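Local coordinates for putative secreted protein (Streptomyces sp. SirexAA-E, PDB 4PEY) that hydrolyses laminarin and laminarioligosaccharides successively from their non-reducing ends, producing glucose and laminaribiose, at residues 48-59 with 71-80; 324-332 with 351-361. The protein carries 1 engineered substitution. All coordinates share one frame; numbering follows the deposited sequence.

Interaction 1: 48-59 with 71-80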
ATOM      1  N   ASN A  48     -10.993 -15.902  -4.481  1.00 15.44           N
ATOM      2  CA  ASN A  48      -9.686 -16.546  -4.649  1.00 15.41           C
ATOM      3  C   ASN A  48      -8.604 -15.830  -3.843  1.00 14.33           C
ATOM      4  O   ASN A  48      -7.657 -15.282  -4.406  1.00 15.48           O
ATOM      5  CB  ASN A  48      -9.323 -16.582  -6.138  1.00 15.57           C
ATOM      6  CG  ASN A  48      -8.257 -17.609  -6.466  1.00 17.95           C
ATOM      7  OD1 ASN A  48      -7.773 -18.332  -5.590  1.00 19.28           O
ATOM      8  ND2 ASN A  48      -7.895 -17.687  -7.741  1.00 17.91           N
ATOM      9  N   GLN A  49      -8.747 -15.843  -2.519  1.00 14.25           N
ATOM     10  CA  GLN A  49      -7.931 -14.984  -1.663  1.00 13.45           C
ATOM     11  C   GLN A  49      -6.443 -15.348  -1.703  1.00 13.65           C
ATOM     12  O   GLN A  49      -5.579 -14.461  -1.626  1.00 14.13           O
ATOM     13  CB  GLN A  49      -8.439 -15.012  -0.211  1.00 13.70           C
ATOM     14  CG  GLN A  49      -7.599 -14.119   0.700  1.00 13.63           C
ATOM     15  CD  GLN A  49      -8.180 -13.876   2.084  1.00 15.48           C
ATOM     16  OE1 GLN A  49      -7.628 -13.093   2.854  1.00 16.36           O
ATOM     17  NE2 GLN A  49      -9.277 -14.546   2.411  1.00 17.24           N
ATOM     18  N   PHE A  50      -6.135 -16.636  -1.837  1.00 14.15           N
ATOM     19  CA  PHE A  50      -4.738 -17.065  -1.769  1.00 13.87           C
ATOM     20  C   PHE A  50      -4.255 -17.863  -2.985  1.00 14.60           C
ATOM     21  O   PHE A  50      -3.200 -18.493  -2.931  1.00 17.14           O
ATOM     22  CB  PHE A  50      -4.511 -17.888  -0.494  1.00 13.38           C
ATOM     23  CG  PHE A  50      -4.714 -17.105   0.774  1.00 12.13           C
ATOM     24  CD1 PHE A  50      -3.828 -16.086   1.124  1.00 13.49           C
ATOM     25  CD2 PHE A  50      -5.781 -17.385   1.623  1.00 13.26           C
ATOM     26  CE1 PHE A  50      -4.004 -15.362   2.293  1.00 13.57           C
ATOM     27  CE2 PHE A  50      -5.963 -16.658   2.798  1.00 14.61           C
ATOM     28  CZ  PHE A  50      -5.076 -15.651   3.134  1.00 14.64           C
ATOM     29  N   GLY A  51      -5.006 -17.817  -4.080  1.00 14.86           N
ATOM     30  CA  GLY A  51      -4.623 -18.546  -5.273  1.00 14.83           C
ATOM     31  C   GLY A  51      -3.457 -17.897  -5.991  1.00 14.16           C
ATOM     32  O   GLY A  51      -3.028 -16.796  -5.634  1.00 14.76           O
ATOM     33  N   THR A  52      -2.954 -18.571  -7.023  1.00 14.69           N
ATOM     34  CA  THR A  52      -1.797 -18.079  -7.761  1.00 14.97           C
ATOM     35  C   THR A  52      -2.165 -17.420  -9.091  1.00 13.71           C
ATOM     36  O   THR A  52      -1.288 -16.913  -9.794  1.00 16.52           O
ATOM     37  CB  THR A  52      -0.785 -19.211  -8.023  1.00 18.27           C
ATOM     38  OG1 THR A  52      -1.451 -20.322  -8.637  1.00 20.52           O
ATOM     39  CG2 THR A  52      -0.138 -19.669  -6.711  1.00 19.88           C
ATOM     40  N   ASP A  53      -3.450 -17.390  -9.431  1.00 15.42           N
ATOM     41  CA  ASP A  53      -3.851 -16.718 -10.661  1.00 14.56           C
ATOM     42  C   ASP A  53      -3.737 -15.196 -10.493  1.00 13.80           C
ATOM     43  O   ASP A  53      -3.901 -14.665  -9.393  1.00 14.46           O
ATOM     44  CB  ASP A  53      -5.268 -17.130 -11.074  1.00 17.20           C
ATOM     45  CG  ASP A  53      -5.315 -18.534 -11.692  1.00 22.80           C
ATOM     46  OD1 ASP A  53      -4.255 -19.075 -12.074  1.00 26.10           O
ATOM     47  OD2 ASP A  53      -6.419 -19.092 -11.821  1.00 27.75           O
ATOM     48  N   ARG A  54      -3.425 -14.514 -11.596  1.00 13.32           N
ATOM     49  CA  ARG A  54      -3.165 -13.071 -11.621  1.00 12.23           C
ATOM     50  C   ARG A  54      -3.701 -12.474 -12.915  1.00 13.41           C
ATOM     51  O   ARG A  54      -3.494 -13.054 -13.981  1.00 15.23           O
ATOM     52  CB  ARG A  54      -1.660 -12.780 -11.526  1.00 13.53           C
ATOM     53  CG  ARG A  54      -0.969 -13.283 -10.265  1.00 12.77           C
ATOM     54  CD  ARG A  54      -1.432 -12.488  -9.061  1.00 12.29           C
ATOM     55  NE  ARG A  54      -0.643 -12.764  -7.859  1.00 13.08           N
ATOM     56  CZ  ARG A  54      -0.900 -13.738  -6.987  1.00 13.04           C
ATOM     57  NH1 ARG A  54      -1.914 -14.573  -7.188  1.00 12.33           N
ATOM     58  NH2 ARG A  54      -0.129 -13.891  -5.916  1.00 14.50           N
ATOM     59  N   TYR A  55      -4.337 -11.304 -12.842  1.00 12.12           N
ATOM     60  CA  TYR A  55      -4.923 -10.684 -14.033  1.00 13.51           C
ATOM     61  C   TYR A  55      -4.748  -9.184 -14.059  1.00 12.09           C
ATOM     62  O   TYR A  55      -4.984  -8.515 -13.042  1.00 12.13           O
ATOM     63  CB  TYR A  55      -6.424 -10.973 -14.129  1.00 14.93           C
ATOM     64  CG  TYR A  55      -6.790 -12.424 -14.235  1.00 16.86           C
ATOM     65  CD1 TYR A  55      -7.015 -13.184 -13.094  1.00 17.08           C
ATOM     66  CD2 TYR A  55      -6.934 -13.031 -15.472  1.00 19.67           C
ATOM     67  CE1 TYR A  55      -7.357 -14.508 -13.182  1.00 19.82           C
ATOM     68  CE2 TYR A  55      -7.281 -14.360 -15.571  1.00 22.32           C
ATOM     69  CZ  TYR A  55      -7.492 -15.091 -14.424  1.00 23.53           C
ATOM     70  OH  TYR A  55      -7.840 -16.419 -14.515  1.00 28.55           O
ATOM     71  N   ALA A  56      -4.393  -8.651 -15.231  1.00 11.44           N
ATOM     72  CA  ALA A  56      -4.455  -7.207 -15.461  1.00 10.18           C
ATOM     73  C   ALA A  56      -5.468  -6.929 -16.556  1.00 13.22           C
ATOM     74  O   ALA A  56      -5.406  -7.535 -17.629  1.00 14.94           O
ATOM     75  CB  ALA A  56      -3.089  -6.636 -15.840  1.00 12.11           C
ATOM     76  N   LEU A  57      -6.407  -6.028 -16.274  1.00 12.19           N
ATOM     77  CA  LEU A  57      -7.411  -5.597 -17.246  1.00 12.81           C
ATOM     78  C   LEU A  57      -7.027  -4.197 -17.709  1.00 13.48           C
ATOM     79  O   LEU A  57      -6.963  -3.265 -16.904  1.00 14.22           O
ATOM     80  CB  LEU A  57      -8.818  -5.597 -16.636  1.00 13.05           C
ATOM     81  CG  LEU A  57      -9.203  -6.843 -15.827  1.00 12.28           C
ATOM     82  CD1 LEU A  57     -10.571  -6.662 -15.177  1.00 14.03           C
ATOM     83  CD2 LEU A  57      -9.165  -8.092 -16.707  1.00 14.67           C
ATOM     84  N   MET A  58      -6.755  -4.047 -19.001  1.00 13.13           N
ATOM     85  CA  MET A  58      -6.262  -2.786 -19.547  0.65 12.11           C
ATOM     86  C   MET A  58      -7.192  -2.279 -20.632  1.00 14.72           C
ATOM     87  O   MET A  58      -7.542  -3.023 -21.541  1.00 16.83           O
ATOM     88  CB  MET A  58      -4.849  -2.966 -20.110  0.65 12.73           C
ATOM     89  CG  MET A  58      -3.783  -3.161 -19.047  0.65 13.56           C
ATOM     90  SD  MET A  58      -3.454  -1.607 -18.205  0.65 15.04           S
ATOM     91  CE  MET A  58      -2.014  -2.025 -17.234  0.65 13.99           C
ATOM     92  N   PHE A  59      -7.577  -1.014 -20.542  1.00 13.38           N
ATOM     93  CA  PHE A  59      -8.536  -0.448 -21.480  1.00 14.04           C
ATOM     94  C   PHE A  59      -7.930   0.669 -22.320  1.00 14.12           C
ATOM     95  O   PHE A  59      -7.451   1.673 -21.782  1.00 14.41           O
ATOM     96  CB  PHE A  59      -9.762   0.065 -20.713  1.00 14.32           C
ATOM     97  CG  PHE A  59     -10.613  -1.034 -20.132  1.00 14.24           C
ATOM     98  CD1 PHE A  59     -10.200  -1.745 -19.009  1.00 14.79           C
ATOM     99  CD2 PHE A  59     -11.828  -1.360 -20.715  1.00 15.16           C
ATOM    100  CE1 PHE A  59     -10.985  -2.767 -18.490  1.00 14.02           C
ATOM    101  CE2 PHE A  59     -12.613  -2.367 -20.200  1.00 15.59           C
ATOM    102  CZ  PHE A  59     -12.192  -3.077 -19.088  1.00 14.80           C
ATOM    103  N   ILE A  71     -14.261  -6.168  -9.399  1.00 13.27           N
ATOM    104  CA  ILE A  71     -12.848  -6.473  -9.239  1.00 12.51           C
ATOM    105  C   ILE A  71     -12.624  -7.431  -8.071  1.00 11.21           C
ATOM    106  O   ILE A  71     -12.893  -7.081  -6.917  1.00 13.66           O
ATOM    107  CB  ILE A  71     -12.035  -5.179  -9.024  1.00 11.98           C
ATOM    108  CG1 ILE A  71     -12.382  -4.145 -10.111  1.00 12.07           C
ATOM    109  CG2 ILE A  71     -10.548  -5.482  -8.978  1.00 13.49           C
ATOM    110  CD1 ILE A  71     -12.159  -4.619 -11.547  1.00 13.85           C
ATOM    111  N   GLY A  72     -12.161  -8.648  -8.377  1.00 12.81           N
ATOM    112  CA  GLY A  72     -11.842  -9.634  -7.357  1.00 12.45           C
ATOM    113  C   GLY A  72     -10.392  -9.592  -6.918  1.00 10.89           C
ATOM    114  O   GLY A  72      -9.697  -8.604  -7.162  1.00 12.27           O
ATOM    115  N   PHE A  73      -9.931 -10.658  -6.265  1.00 11.08           N
ATOM    116  CA  PHE A  73      -8.543 -10.744  -5.826  1.00 10.42           C
ATOM    117  C   PHE A  73      -7.574 -10.728  -7.008  1.00 13.75           C
ATOM    118  O   PHE A  73      -7.902 -11.214  -8.090  1.00 13.10           O
ATOM    119  CB  PHE A  73      -8.310 -12.016  -5.002  1.00 11.62           C
ATOM    120  CG  PHE A  73      -8.879 -11.954  -3.611  1.00 11.99           C
ATOM    121  CD1 PHE A  73     -10.154 -12.436  -3.339  1.00 11.78           C
ATOM    122  CD2 PHE A  73      -8.140 -11.383  -2.574  1.00 12.59           C
ATOM    123  CE1 PHE A  73     -10.675 -12.372  -2.052  1.00 12.09           C
ATOM    124  CE2 PHE A  73      -8.650 -11.314  -1.291  1.00 12.21           C
ATOM    125  CZ  PHE A  73      -9.921 -11.807  -1.026  1.00 12.19           C
ATOM    126  N   TYR A  74      -6.388 -10.165  -6.773  1.00 12.94           N
ATOM    127  CA  TYR A  74      -5.272 -10.178  -7.729  1.00 11.34           C
ATOM    128  C   TYR A  74      -5.688  -9.735  -9.124  1.00 13.19           C
ATOM    129  O   TYR A  74      -5.251 -10.293 -10.131  1.00 12.80           O
ATOM    130  CB  TYR A  74      -4.633 -11.569  -7.801  1.00 11.99           C
ATOM    131  CG  TYR A  74      -4.263 -12.152  -6.459  1.00 12.25           C
ATOM    132  CD1 TYR A  74      -3.191 -11.649  -5.722  1.00 12.16           C
ATOM    133  CD2 TYR A  74      -4.989 -13.209  -5.923  1.00 13.83           C
ATOM    134  CE1 TYR A  74      -2.850 -12.195  -4.485  1.00 12.95           C
ATOM    135  CE2 TYR A  74      -4.664 -13.753  -4.691  1.00 12.32           C
ATOM    136  CZ  TYR A  74      -3.593 -13.246  -3.979  1.00 11.89           C
ATOM    137  OH  TYR A  74      -3.289 -13.804  -2.758  1.00 14.05           O
ATOM    138  N   THR A  75      -6.515  -8.698  -9.166  1.00 11.86           N
ATOM    139  CA  THR A  75      -6.965  -8.122 -10.417  1.00 11.47           C
ATOM    140  C   THR A  75      -6.653  -6.629 -10.400  1.00 11.77           C
ATOM    141  O   THR A  75      -7.069  -5.924  -9.483  1.00 12.79           O
ATOM    142  CB  THR A  75      -8.480  -8.355 -10.630  1.00 11.80           C
ATOM    143  OG1 THR A  75      -8.753  -9.764 -10.606  1.00 12.93           O
ATOM    144  CG2 THR A  75      -8.918  -7.802 -11.957  1.00 13.35           C
ATOM    145  N   SER A  76      -5.896  -6.158 -11.393  1.00 11.07           N
ATOM    146  CA  SER A  76      -5.716  -4.726 -11.596  1.00 10.43           C
ATOM    147  C   SER A  76      -6.578  -4.289 -12.767  1.00 11.98           C
ATOM    148  O   SER A  76      -6.785  -5.053 -13.716  1.00 12.72           O
ATOM    149  CB  SER A  76      -4.247  -4.369 -11.867  1.00 11.35           C
ATOM    150  OG  SER A  76      -3.757  -5.020 -13.028  1.00 12.36           O
ATOM    151  N   ILE A  77      -7.089  -3.063 -12.705  1.00 11.59           N
ATOM    152  CA  ILE A  77      -7.803  -2.511 -13.852  1.00 11.80           C
ATOM    153  C   ILE A  77      -7.304  -1.096 -14.085  1.00 11.67           C
ATOM    154  O   ILE A  77      -7.073  -0.345 -13.137  1.00 12.20           O
ATOM    155  CB  ILE A  77      -9.347  -2.548 -13.656  1.00 11.88           C
ATOM    156  CG1 ILE A  77     -10.063  -2.096 -14.931  1.00 12.92           C
ATOM    157  CG2 ILE A  77      -9.783  -1.728 -12.443  1.00 12.32           C
ATOM    158  CD1 ILE A  77     -11.541  -2.433 -14.931  1.00 14.08           C
ATOM    159  N   ALA A  78      -7.084  -0.749 -15.344  1.00 10.88           N
ATOM    160  CA  ALA A  78      -6.551   0.569 -15.659  1.00 11.43           C
ATOM    161  C   ALA A  78      -6.865   1.003 -17.078  1.00 11.80           C
ATOM    162  O   ALA A  78      -7.098   0.177 -17.967  1.00 12.84           O
ATOM    163  CB  ALA A  78      -5.031   0.595 -15.438  1.00 12.79           C
ATOM    164  N   GLY A  79      -6.855   2.316 -17.275  1.00 11.70           N
ATOM    165  CA  GLY A  79      -6.917   2.900 -18.603  1.00 11.26           C
ATOM    166  C   GLY A  79      -5.523   3.119 -19.168  1.00 13.42           C
ATOM    167  O   GLY A  79      -4.530   3.153 -18.433  1.00 13.54           O
ATOM    168  N   LEU A  80      -5.461   3.281 -20.484  1.00 13.69           N
ATOM    169  CA  LEU A  80      -4.195   3.397 -21.196  1.00 15.03           C
ATOM    170  C   LEU A  80      -4.032   4.760 -21.875  1.00 16.65           C
ATOM    171  O   LEU A  80      -3.237   4.909 -22.797  1.00 15.33           O
ATOM    172  CB  LEU A  80      -4.071   2.273 -22.231  1.00 15.12           C
ATOM    173  CG  LEU A  80      -3.895   0.851 -21.688  1.00 14.57           C
ATOM    174  CD1 LEU A  80      -4.131  -0.191 -22.793  1.00 15.21           C
ATOM    175  CD2 LEU A  80      -2.507   0.676 -21.060  1.00 15.10           C
TER
HETATM  176  O   HOH W   1      -4.375  -3.306 -15.049  1.00 15.64           O
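Tyr55 and Thr75 open a short parallel pairing between neighbouring strands 55-59 and 75-79, an arrangement characteristic of the right-handed beta-helix of family 55 glycoside hydrolases, in which successive coils stack in register. The backbone bonds switch from one neighbour to the next: Tyr55 N donates to Tyr74 O, Tyr55 O accepts from Ser76 N, and Leu57 repeats the pattern, its N 2.8 Å from Ser76 O. Apolar packing follows the two faces. Leu57 CD1 meets Thr75 CG2, and Phe59 CE1 lies 3.6 Å from Ile77 CD1 on one; on the other, Met58 SD, in one of two conformers, touches Ala78 CB and Leu80 CD2.

Aromatic contacts dominate the loop end, beside the substrate-binding Trp402. Gln49 CA sits 3.5 Å above the centre of the Phe73 ring, a CH-pi contact. Bent at chi2 (-69°), Arg54 lays its guanidinium over one face of Tyr74, planes 4° apart and CZ 3.7 Å from the ring centroid, a cation-pi stack. Two bonds from NH1, to Gly51 O and Asp53 O, fix that plane's rotation, while NE and NH2 reach Leu312 and Thr314. Besides bonding Arg374, Tyr74 OH donates to Gln49 O at 2.6 Å, tilted 26° from the carbonyl plane.

Interaction 2: 324-332 with 351-361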
ATOM      1  N   LEU A 324      14.287  -8.589  -3.205  1.00 11.78           N
ATOM      2  CA  LEU A 324      14.595  -7.383  -3.962  1.00 13.33           C
ATOM      3  C   LEU A 324      15.602  -6.521  -3.216  1.00 13.46           C
ATOM      4  O   LEU A 324      15.379  -6.164  -2.056  1.00 14.08           O
ATOM      5  CB  LEU A 324      13.316  -6.585  -4.223  1.00 17.80           C
ATOM      6  CG  LEU A 324      13.479  -5.260  -4.964  1.00 21.02           C
ATOM      7  CD1 LEU A 324      14.043  -5.495  -6.355  1.00 22.38           C
ATOM      8  CD2 LEU A 324      12.147  -4.532  -5.034  1.00 22.20           C
ATOM      9  N   LYS A 325      16.709  -6.205  -3.882  1.00 13.71           N
ATOM     10  CA  LYS A 325      17.721  -5.309  -3.329  1.00 14.35           C
ATOM     11  C   LYS A 325      17.940  -4.131  -4.265  1.00 14.34           C
ATOM     12  O   LYS A 325      18.357  -4.318  -5.402  1.00 17.08           O
ATOM     13  CB  LYS A 325      19.049  -6.044  -3.119  1.00 16.79           C
ATOM     14  CG  LYS A 325      19.047  -7.075  -2.019  1.00 19.69           C
ATOM     15  CD  LYS A 325      20.448  -7.637  -1.822  1.00 25.09           C
ATOM     16  CE  LYS A 325      20.505  -8.563  -0.620  1.00 31.62           C
ATOM     17  NZ  LYS A 325      21.913  -8.902  -0.270  1.00 34.98           N
ATOM     18  N   VAL A 326      17.650  -2.924  -3.796  1.00 13.15           N
ATOM     19  CA  VAL A 326      17.973  -1.729  -4.566  1.00 12.47           C
ATOM     20  C   VAL A 326      19.317  -1.183  -4.094  1.00 12.58           C
ATOM     21  O   VAL A 326      19.574  -1.097  -2.887  1.00 14.52           O
ATOM     22  CB  VAL A 326      16.885  -0.645  -4.425  1.00 13.23           C
ATOM     23  CG1 VAL A 326      17.200   0.540  -5.308  1.00 12.66           C
ATOM     24  CG2 VAL A 326      15.513  -1.216  -4.769  1.00 13.82           C
ATOM     25  N   GLY A 327      20.183  -0.834  -5.042  1.00 13.69           N
ATOM     26  CA  GLY A 327      21.481  -0.277  -4.703  1.00 13.10           C
ATOM     27  C   GLY A 327      21.425   1.168  -4.241  1.00 13.26           C
ATOM     28  O   GLY A 327      20.344   1.764  -4.127  1.00 15.22           O
ATOM     29  N   ASP A 328      22.601   1.739  -3.990  1.00 13.15           N
ATOM     30  CA  ASP A 328      22.714   3.107  -3.490  1.00 13.06           C
ATOM     31  C   ASP A 328      22.685   4.118  -4.634  1.00 15.07           C
ATOM     32  O   ASP A 328      23.639   4.874  -4.851  1.00 17.80           O
ATOM     33  CB  ASP A 328      23.992   3.250  -2.667  1.00 13.52           C
ATOM     34  CG  ASP A 328      23.998   2.338  -1.469  1.00 17.38           C
ATOM     35  OD1 ASP A 328      22.934   2.190  -0.846  1.00 19.35           O
ATOM     36  OD2 ASP A 328      25.056   1.757  -1.158  1.00 22.60           O
ATOM     37  N   VAL A 329      21.574   4.113  -5.358  1.00 13.26           N
ATOM     38  CA  VAL A 329      21.415   4.924  -6.556  1.00 14.32           C
ATOM     39  C   VAL A 329      20.162   5.798  -6.502  1.00 12.39           C
ATOM     40  O   VAL A 329      19.198   5.495  -5.777  1.00 14.32           O
ATOM     41  CB  VAL A 329      21.366   4.028  -7.825  1.00 16.00           C
ATOM     42  CG1 VAL A 329      22.706   3.337  -8.041  1.00 16.62           C
ATOM     43  CG2 VAL A 329      20.253   2.996  -7.728  1.00 15.84           C
ATOM     44  N   ASP A 330      20.190   6.887  -7.265  1.00 13.64           N
ATOM     45  CA  ASP A 330      19.044   7.786  -7.414  1.00 12.82           C
ATOM     46  C   ASP A 330      17.891   7.154  -8.189  1.00 12.02           C
ATOM     47  O   ASP A 330      18.108   6.334  -9.080  1.00 14.19           O
ATOM     48  CB  ASP A 330      19.422   9.058  -8.184  1.00 12.94           C
ATOM     49  CG  ASP A 330      20.358   9.997  -7.436  1.00 14.99           C
ATOM     50  OD1 ASP A 330      20.701   9.801  -6.252  1.00 16.41           O
ATOM     51  OD2 ASP A 330      20.730  10.994  -8.077  1.00 17.93           O
ATOM     52  N   GLY A 331      16.672   7.582  -7.875  1.00 11.92           N
ATOM     53  CA  GLY A 331      15.562   7.513  -8.813  1.00 12.08           C
ATOM     54  C   GLY A 331      14.961   6.167  -9.168  1.00 13.02           C
ATOM     55  O   GLY A 331      14.233   6.060 -10.154  1.00 12.59           O
ATOM     56  N   VAL A 332      15.233   5.132  -8.385  1.00 12.60           N
ATOM     57  CA  VAL A 332      14.626   3.839  -8.684  1.00 11.98           C
ATOM     58  C   VAL A 332      13.157   3.897  -8.271  1.00 12.07           C
ATOM     59  O   VAL A 332      12.822   4.469  -7.237  1.00 12.60           O
ATOM     60  CB  VAL A 332      15.380   2.690  -7.975  1.00 11.86           C
ATOM     61  CG1 VAL A 332      14.583   1.390  -7.999  1.00 11.36           C
ATOM     62  CG2 VAL A 332      16.738   2.498  -8.638  1.00 13.37           C
ATOM     63  N   GLU A 351      15.357  -4.830   0.517  1.00 12.09           N
ATOM     64  CA  GLU A 351      16.350  -3.879   1.012  1.00 13.08           C
ATOM     65  C   GLU A 351      16.477  -2.709   0.055  1.00 13.18           C
ATOM     66  O   GLU A 351      16.714  -2.906  -1.136  1.00 15.39           O
ATOM     67  CB  GLU A 351      17.721  -4.540   1.194  1.00 15.39           C
ATOM     68  CG  GLU A 351      17.751  -5.590   2.279  1.00 17.20           C
ATOM     69  CD  GLU A 351      19.110  -6.265   2.422  1.00 20.80           C
ATOM     70  OE1 GLU A 351      20.118  -5.735   1.901  1.00 26.29           O
ATOM     71  OE2 GLU A 351      19.164  -7.335   3.067  1.00 21.92           O
ATOM     72  N   VAL A 352      16.305  -1.496   0.572  1.00 12.18           N
ATOM     73  CA  VAL A 352      16.479  -0.296  -0.240  1.00 12.93           C
ATOM     74  C   VAL A 352      17.762   0.389   0.205  1.00 12.35           C
ATOM     75  O   VAL A 352      17.802   1.038   1.257  1.00 12.92           O
ATOM     76  CB  VAL A 352      15.280   0.673  -0.114  1.00 12.77           C
ATOM     77  CG1 VAL A 352      15.451   1.851  -1.073  1.00 13.94           C
ATOM     78  CG2 VAL A 352      13.975  -0.055  -0.400  1.00 15.78           C
ATOM     79  N   GLY A 353      18.819   0.225  -0.584  1.00 11.84           N
ATOM     80  CA  GLY A 353      20.129   0.719  -0.200  1.00 12.88           C
ATOM     81  C   GLY A 353      20.925  -0.283   0.620  1.00 14.84           C
ATOM     82  O   GLY A 353      20.359  -1.230   1.168  1.00 15.75           O
ATOM     83  N   SER A 354      22.236  -0.073   0.704  1.00 16.10           N
ATOM     84  CA  SER A 354      23.113  -0.947   1.484  1.00 18.40           C
ATOM     85  C   SER A 354      23.150  -0.554   2.959  1.00 18.14           C
ATOM     86  O   SER A 354      22.836   0.578   3.314  1.00 18.71           O
ATOM     87  CB  SER A 354      24.536  -0.930   0.913  1.00 18.90           C
ATOM     88  OG  SER A 354      25.138   0.341   1.096  1.00 21.61           O
ATOM     89  N   ASP A 355      23.548  -1.490   3.816  1.00 21.09           N
ATOM     90  CA  ASP A 355      23.721  -1.194   5.234  1.00 23.34           C
ATOM     91  C   ASP A 355      24.762  -0.083   5.433  1.00 23.38           C
ATOM     92  O   ASP A 355      25.889  -0.188   4.958  1.00 25.35           O
ATOM     93  CB  ASP A 355      24.137  -2.456   5.990  1.00 26.83           C
ATOM     94  CG  ASP A 355      24.172  -2.257   7.491  1.00 33.96           C
ATOM     95  OD1 ASP A 355      23.286  -1.558   8.030  1.00 36.38           O
ATOM     96  OD2 ASP A 355      25.094  -2.802   8.134  1.00 39.30           O
ATOM     97  N   GLY A 356      24.375   0.987   6.119  1.00 22.90           N
ATOM     98  CA  GLY A 356      25.282   2.093   6.374  1.00 23.38           C
ATOM     99  C   GLY A 356      25.340   3.125   5.263  1.00 23.57           C
ATOM    100  O   GLY A 356      26.156   4.049   5.320  1.00 24.94           O
ATOM    101  N   ALA A 357      24.471   2.965   4.265  1.00 22.41           N
ATOM    102  CA  ALA A 357      24.386   3.872   3.120  1.00 22.90           C
ATOM    103  C   ALA A 357      24.305   5.322   3.562  1.00 22.90           C
ATOM    104  O   ALA A 357      23.452   5.693   4.368  1.00 24.43           O
ATOM    105  CB  ALA A 357      23.180   3.524   2.260  1.00 21.69           C
ATOM    106  N   SER A 358      25.166   6.145   2.982  1.00 21.88           N
ATOM    107  CA  SER A 358      25.498   7.436   3.547  1.00 24.66           C
ATOM    108  C   SER A 358      25.238   8.642   2.621  1.00 25.08           C
ATOM    109  O   SER A 358      25.262   9.797   3.061  1.00 29.68           O
ATOM    110  CB  SER A 358      26.975   7.395   3.963  1.00 26.43           C
ATOM    111  OG  SER A 358      27.808   6.879   2.911  1.00 25.82           O
ATOM    112  N   GLY A 359      24.995   8.381   1.344  1.00 20.16           N
ATOM    113  CA  GLY A 359      24.776   9.461   0.395  1.00 17.95           C
ATOM    114  C   GLY A 359      23.345   9.971   0.388  1.00 16.18           C
ATOM    115  O   GLY A 359      22.422   9.321   0.892  1.00 16.03           O
ATOM    116  N   ASP A 360      23.139  11.147  -0.193  1.00 14.72           N
ATOM    117  CA  ASP A 360      21.794  11.694  -0.252  1.00 13.97           C
ATOM    118  C   ASP A 360      21.198  11.518  -1.647  1.00 13.83           C
ATOM    119  O   ASP A 360      21.929  11.384  -2.627  1.00 16.03           O
ATOM    120  CB  ASP A 360      21.816  13.159   0.174  1.00 19.01           C
ATOM    121  CG  ASP A 360      22.454  13.343   1.548  1.00 23.62           C
ATOM    122  OD1 ASP A 360      21.902  12.794   2.527  1.00 25.64           O
ATOM    123  OD2 ASP A 360      23.515  14.012   1.646  1.00 27.62           O
ATOM    124  N   HIS A 361      19.869  11.480  -1.724  1.00 12.91           N
ATOM    125  CA  HIS A 361      19.163  11.318  -2.992  1.00 14.14           C
ATOM    126  C   HIS A 361      17.994  12.292  -3.053  1.00 14.90           C
ATOM    127  O   HIS A 361      16.898  11.922  -3.478  1.00 15.44           O
ATOM    128  CB  HIS A 361      18.641   9.881  -3.168  1.00 15.15           C
ATOM    129  CG  HIS A 361      19.684   8.818  -2.994  1.00 13.53           C
ATOM    130  ND1 HIS A 361      20.544   8.446  -4.006  1.00 15.17           N
ATOM    131  CD2 HIS A 361      19.996   8.037  -1.931  1.00 14.33           C
ATOM    132  CE1 HIS A 361      21.343   7.487  -3.574  1.00 15.21           C
ATOM    133  NE2 HIS A 361      21.032   7.218  -2.316  1.00 15.08           N
TER
HETATM  134  O   HOH W   2      21.721   5.075  -0.697  1.00 21.22           O
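Asp328 and Ser354 meet because their first torsions turn their polar ends toward each other: CG of the aspartate stands anti to its carbonyl carbon (chi1 -61°), while the serine OG takes the position between N and carbonyl carbon (chi1 67°). Two bonds result. Ser354 OG donates to the syn lone pair of Asp328 OD2 at 2.7 Å, and Ser354 N reaches OD1 on its syn side at 2.8 Å, so both carboxylate oxygens are held and the group's rotation is fixed. Ala357 CB packs against OD1 as well. At Gly353 a side chain would jam against the carbonyl O of Val352, and the approach of its CA to Asp328 OD1, 3.2 Å, is tight too.

A second carboxylate works differently. His361 ND1 donates to Asp330 OD1 at 2.6 Å, nearly straight and in the imidazole plane, while the carboxylate plane stands 86° from the ring. At the other edge NE2 is hydrogen-bonded to a water, which donates to Asp328 OD1, linking the two acids through the ring. Were His361 an alanine, Asp330 OD1 would probably lose its donor and the water its ring partner, leaving the Asp330 carboxylate freer to turn.

Before these turns, two backbone bonds join the strands in parallel, Glu351 N to Leu324 O and Val326 N to Glu351 O, and a third, Gly353 N to Val326 O, follows just beyond. Away from the substrate sites, this is plain coil-to-coil packing: strand 324-326 lies between 298-300 and 348-352 in a parallel eight-stranded sheet, which strand 385-389 continues beyond 348-352.

How the interactions relate
Followed from the N terminus, the chain first closes interaction 1, where 71-80 returns alongside 48-59 after an excursion of 11 residues, mostly strand. Interaction 2 opens much later, as 351-361 comes back beside 324-332 across 18 intervening residues. The two are therefore in series, neither nested nor crossed, and their nearest atoms stay about 15 Å apart. Each illustrates the same principle of a beta-helix, one coil laid parallel on the next, at a different place. The first ties 55-59 to 75-79, between neighbours 24-27 and 110-113, near bound sugar; the second joins adjacent strands of the eight-stranded sheet and the turns that leave it, away from the annotated sites.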